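PDB 4XPK: N-Acetyltransferase, PseH from Campylobacter jejuni subsp. jejuni PT14, which probably catalyses the N-4 acetylation of UDP-4-amino-4,6-dideoxy-beta-L-AltNAc, the third step in making pseudaminic acid, a sialic-acid-like sugar that modifies flagellin. Local coordinates for residues A[87-92]-A[100-105]. The protein carries 8 engineered substitutions. Sequence-based numbering, arbitrary orientation.
Sequences FGLYAK and QILMNE
F87 meets M103 at the start of the contact between strand 84-91 and helix 99-114, the first two elements of a beta-alpha-beta unit completed by strand 118-124. In the GNAT fold this is the central strand and the helix after it; the loop joining them, as in relatives, probably binds the pyrophosphate of acetyl-CoA. The short segments run nearly antiparallel, at 150°, with their axes 9.0 Å apart, and they are joined by apolar packing. CE of M103 reaches the ring of F87 obliquely, 3.6 Å from its CE2. The sulfur stands farther off, with SD 5.5 Å from the ring centroid of F87, in a loose Met-aromatic contact. As modelled, bends at chi2 (-65°) and chi3 of M103 bring the methyl round to the strand, though its exact place is uncertain because it also lies too close to CD2 of L89. Y134 of helix 128-136 packs edge-to-face on the same F87 ring.

Next along the strand, beyond G88, L89 faces L102, and their CA atoms lie 7.0 Å apart. Both methyls of L89 border L102, and CD2 extends on to M103, lying 4.1 Å from its CG. The backbone O of Y90 is 4.0 Å from CD1 of L102, although the side chain of Y90 leaves the backbone away from the helix. At A91, CD1 of L102 packs against the backbone, 3.8 Å from CA of A91. That methyl thus sits beside both A91 and L89, and its 3.4 Å approach to CD1 of L89 is tighter than usual for two carbons.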
ATOM      1  N   PHE A  87       6.436   1.563  -1.594  1.00 19.11           N
ATOM      2  CA  PHE A  87       5.017   1.346  -1.456  1.00 18.95           C
ATOM      3  C   PHE A  87       4.740  -0.126  -1.269  1.00 19.72           C
ATOM      4  O   PHE A  87       5.569  -0.997  -1.593  1.00 18.76           O
ATOM      5  CB  PHE A  87       4.267   1.839  -2.698  1.00 18.47           C
ATOM      6  CG  PHE A  87       4.418   0.944  -3.892  1.00 21.16           C
ATOM      7  CD1 PHE A  87       5.477   1.115  -4.779  1.00 21.33           C
ATOM      8  CD2 PHE A  87       3.525  -0.081  -4.122  1.00 20.67           C
ATOM      9  CE1 PHE A  87       5.617   0.309  -5.853  1.00 23.08           C
ATOM     10  CE2 PHE A  87       3.692  -0.918  -5.211  1.00 25.12           C
ATOM     11  CZ  PHE A  87       4.712  -0.713  -6.076  1.00 22.94           C
ATOM     12  N   GLY A  88       3.529  -0.388  -0.801  1.00 19.96           N
ATOM     13  CA  GLY A  88       3.043  -1.752  -0.619  1.00 19.65           C
ATOM     14  C   GLY A  88       1.579  -1.801  -1.039  1.00 19.78           C
ATOM     15  O   GLY A  88       0.893  -0.781  -1.018  1.00 15.91           O
ATOM     16  N   LEU A  89       1.091  -3.002  -1.413  1.00 20.80           N
ATOM     17  CA  LEU A  89      -0.305  -3.146  -1.860  1.00 22.72           C
ATOM     18  C   LEU A  89      -0.832  -4.532  -1.445  1.00 24.51           C
ATOM     19  O   LEU A  89      -0.068  -5.523  -1.452  1.00 25.04           O
ATOM     20  CB  LEU A  89      -0.386  -2.860  -3.381  1.00 23.61           C
ATOM     21  CG  LEU A  89      -0.650  -3.804  -4.562  1.00 27.89           C
ATOM     22  CD1 LEU A  89      -1.984  -4.492  -4.501  1.00 28.57           C
ATOM     23  CD2 LEU A  89      -0.615  -2.992  -5.895  1.00 28.73           C
ATOM     24  N   TYR A  90      -2.069  -4.567  -0.942  1.00 22.76           N
ATOM     25  CA  TYR A  90      -2.671  -5.781  -0.463  1.00 23.72           C
ATOM     26  C   TYR A  90      -4.153  -5.775  -0.853  1.00 22.69           C
ATOM     27  O   TYR A  90      -4.921  -4.971  -0.361  1.00 21.32           O
ATOM     28  CB  TYR A  90      -2.506  -5.924   1.077  1.00 24.56           C
ATOM     29  CG  TYR A  90      -2.828  -7.344   1.556  1.00 33.28           C
ATOM     30  CD1 TYR A  90      -4.123  -7.699   1.911  1.00 37.93           C
ATOM     31  CD2 TYR A  90      -1.854  -8.344   1.581  1.00 38.89           C
ATOM     32  CE1 TYR A  90      -4.439  -8.977   2.314  1.00 41.73           C
ATOM     33  CE2 TYR A  90      -2.166  -9.644   1.992  1.00 44.19           C
ATOM     34  CZ  TYR A  90      -3.469  -9.951   2.352  1.00 45.29           C
ATOM     35  OH  TYR A  90      -3.809 -11.221   2.773  1.00 50.62           O
ATOM     36  N   ALA A  91      -4.538  -6.673  -1.746  1.00 22.42           N
ATOM     37  CA  ALA A  91      -5.926  -6.794  -2.173  1.00 21.86           C
ATOM     38  C   ALA A  91      -6.689  -7.547  -1.097  1.00 21.49           C
ATOM     39  O   ALA A  91      -6.136  -8.396  -0.430  1.00 23.08           O
ATOM     40  CB  ALA A  91      -6.011  -7.571  -3.510  1.00 23.32           C
ATOM     41  N   LYS A  92      -7.969  -7.241  -0.959  1.00 20.43           N
ATOM     42  CA  LYS A  92      -8.845  -7.941  -0.100  1.00 22.36           C
ATOM     43  C   LYS A  92      -8.766  -9.413  -0.582  1.00 23.58           C
ATOM     44  O   LYS A  92      -8.819  -9.644  -1.788  1.00 23.55           O
ATOM     45  CB  LYS A  92     -10.256  -7.351  -0.213  1.00 22.24           C
ATOM     46  CG  LYS A  92     -11.300  -8.027   0.638  1.00 27.38           C
ATOM     47  CD  LYS A  92     -12.537  -7.185   0.661  1.00 31.01           C
ATOM     48  CE  LYS A  92     -13.782  -7.981   0.743  1.00 36.56           C
ATOM     49  NZ  LYS A  92     -13.755  -8.738   1.945  1.00 38.22           N
ATOM     50  N   GLN A 100      -4.636  -4.179 -10.444  1.00 22.78           N
ATOM     51  CA  GLN A 100      -4.398  -3.057 -11.340  1.00 23.64           C
ATOM     52  C   GLN A 100      -5.058  -1.777 -10.853  1.00 22.85           C
ATOM     53  O   GLN A 100      -4.516  -0.695 -11.035  1.00 22.84           O
ATOM     54  CB  GLN A 100      -4.875  -3.382 -12.755  1.00 24.53           C
ATOM     55  CG  GLN A 100      -4.478  -2.329 -13.808  1.00 25.48           C
ATOM     56  CD  GLN A 100      -2.975  -2.055 -13.858  1.00 26.22           C
ATOM     57  OE1 GLN A 100      -2.181  -2.967 -14.044  1.00 22.82           O
ATOM     58  NE2 GLN A 100      -2.587  -0.790 -13.704  1.00 19.14           N
ATOM     59  N   ILE A 101      -6.227  -1.904 -10.223  1.00 22.34           N
ATOM     60  CA  ILE A 101      -6.895  -0.753  -9.633  1.00 21.02           C
ATOM     61  C   ILE A 101      -6.071  -0.136  -8.541  1.00 18.00           C
ATOM     62  O   ILE A 101      -5.886   1.090  -8.505  1.00 19.48           O
ATOM     63  CB  ILE A 101      -8.271  -1.121  -9.052  1.00 21.85           C
ATOM     64  CG1 ILE A 101      -9.214  -1.532 -10.162  1.00 25.11           C
ATOM     65  CG2 ILE A 101      -8.869   0.107  -8.343  1.00 20.65           C
ATOM     66  CD1 ILE A 101     -10.623  -1.887  -9.617  1.00 27.56           C
ATOM     67  N   LEU A 102      -5.549  -0.976  -7.660  1.00 17.69           N
ATOM     68  CA  LEU A 102      -4.721  -0.544  -6.573  1.00 17.33           C
ATOM     69  C   LEU A 102      -3.406   0.099  -7.082  1.00 16.94           C
ATOM     70  O   LEU A 102      -2.994   1.146  -6.562  1.00 15.48           O
ATOM     71  CB  LEU A 102      -4.413  -1.663  -5.586  1.00 17.23           C
ATOM     72  CG  LEU A 102      -5.609  -2.318  -4.894  1.00 20.97           C
ATOM     73  CD1 LEU A 102      -5.169  -3.537  -4.040  1.00 22.01           C
ATOM     74  CD2 LEU A 102      -6.368  -1.247  -4.057  1.00 17.28           C
ATOM     75  N   MET A 103      -2.799  -0.514  -8.091  1.00 18.36           N
ATOM     76  CA  MET A 103      -1.571   0.039  -8.724  1.00 19.07           C
ATOM     77  C   MET A 103      -1.873   1.445  -9.309  1.00 18.62           C
ATOM     78  O   MET A 103      -1.076   2.379  -9.155  1.00 17.01           O
ATOM     79  CB  MET A 103      -1.127  -0.820  -9.913  1.00 20.93           C
ATOM     80  CG  MET A 103      -0.039  -1.804  -9.791  1.00 30.38           C
ATOM     81  SD  MET A 103       1.659  -1.206  -9.446  1.00 42.18           S
ATOM     82  CE  MET A 103       1.318  -1.825  -7.825  1.00 30.06           C
ATOM     83  N   ASN A 104      -3.021   1.593  -9.992  1.00 18.15           N
ATOM     84  CA  ASN A 104      -3.403   2.917 -10.511  1.00 18.69           C
ATOM     85  C   ASN A 104      -3.423   3.944  -9.406  1.00 18.37           C
ATOM     86  O   ASN A 104      -2.944   5.068  -9.579  1.00 18.59           O
ATOM     87  CB  ASN A 104      -4.769   2.939 -11.245  1.00 19.41           C
ATOM     88  CG  ASN A 104      -4.736   2.219 -12.609  1.00 23.12           C
ATOM     89  OD1 ASN A 104      -3.679   2.094 -13.261  1.00 21.57           O
ATOM     90  ND2 ASN A 104      -5.907   1.718 -13.026  1.00 19.80           N
ATOM     91  N   GLU A 105      -4.017   3.585  -8.267  1.00 16.51           N
ATOM     92  CA  GLU A 105      -4.142   4.494  -7.184  1.00 16.77           C
ATOM     93  C   GLU A 105      -2.805   4.850  -6.571  1.00 15.79           C
ATOM     94  O   GLU A 105      -2.583   5.970  -6.202  1.00 16.91           O
ATOM     95  CB  GLU A 105      -5.080   3.908  -6.116  1.00 17.18           C
ATOM     96  CG  GLU A 105      -6.526   3.928  -6.579  1.00 19.84           C
ATOM     97  CD  GLU A 105      -7.042   5.317  -6.995  1.00 29.50           C
ATOM     98  OE1 GLU A 105      -6.813   6.350  -6.268  1.00 31.73           O
ATOM     99  OE2 GLU A 105      -7.686   5.381  -8.062  1.00 32.87           O
TER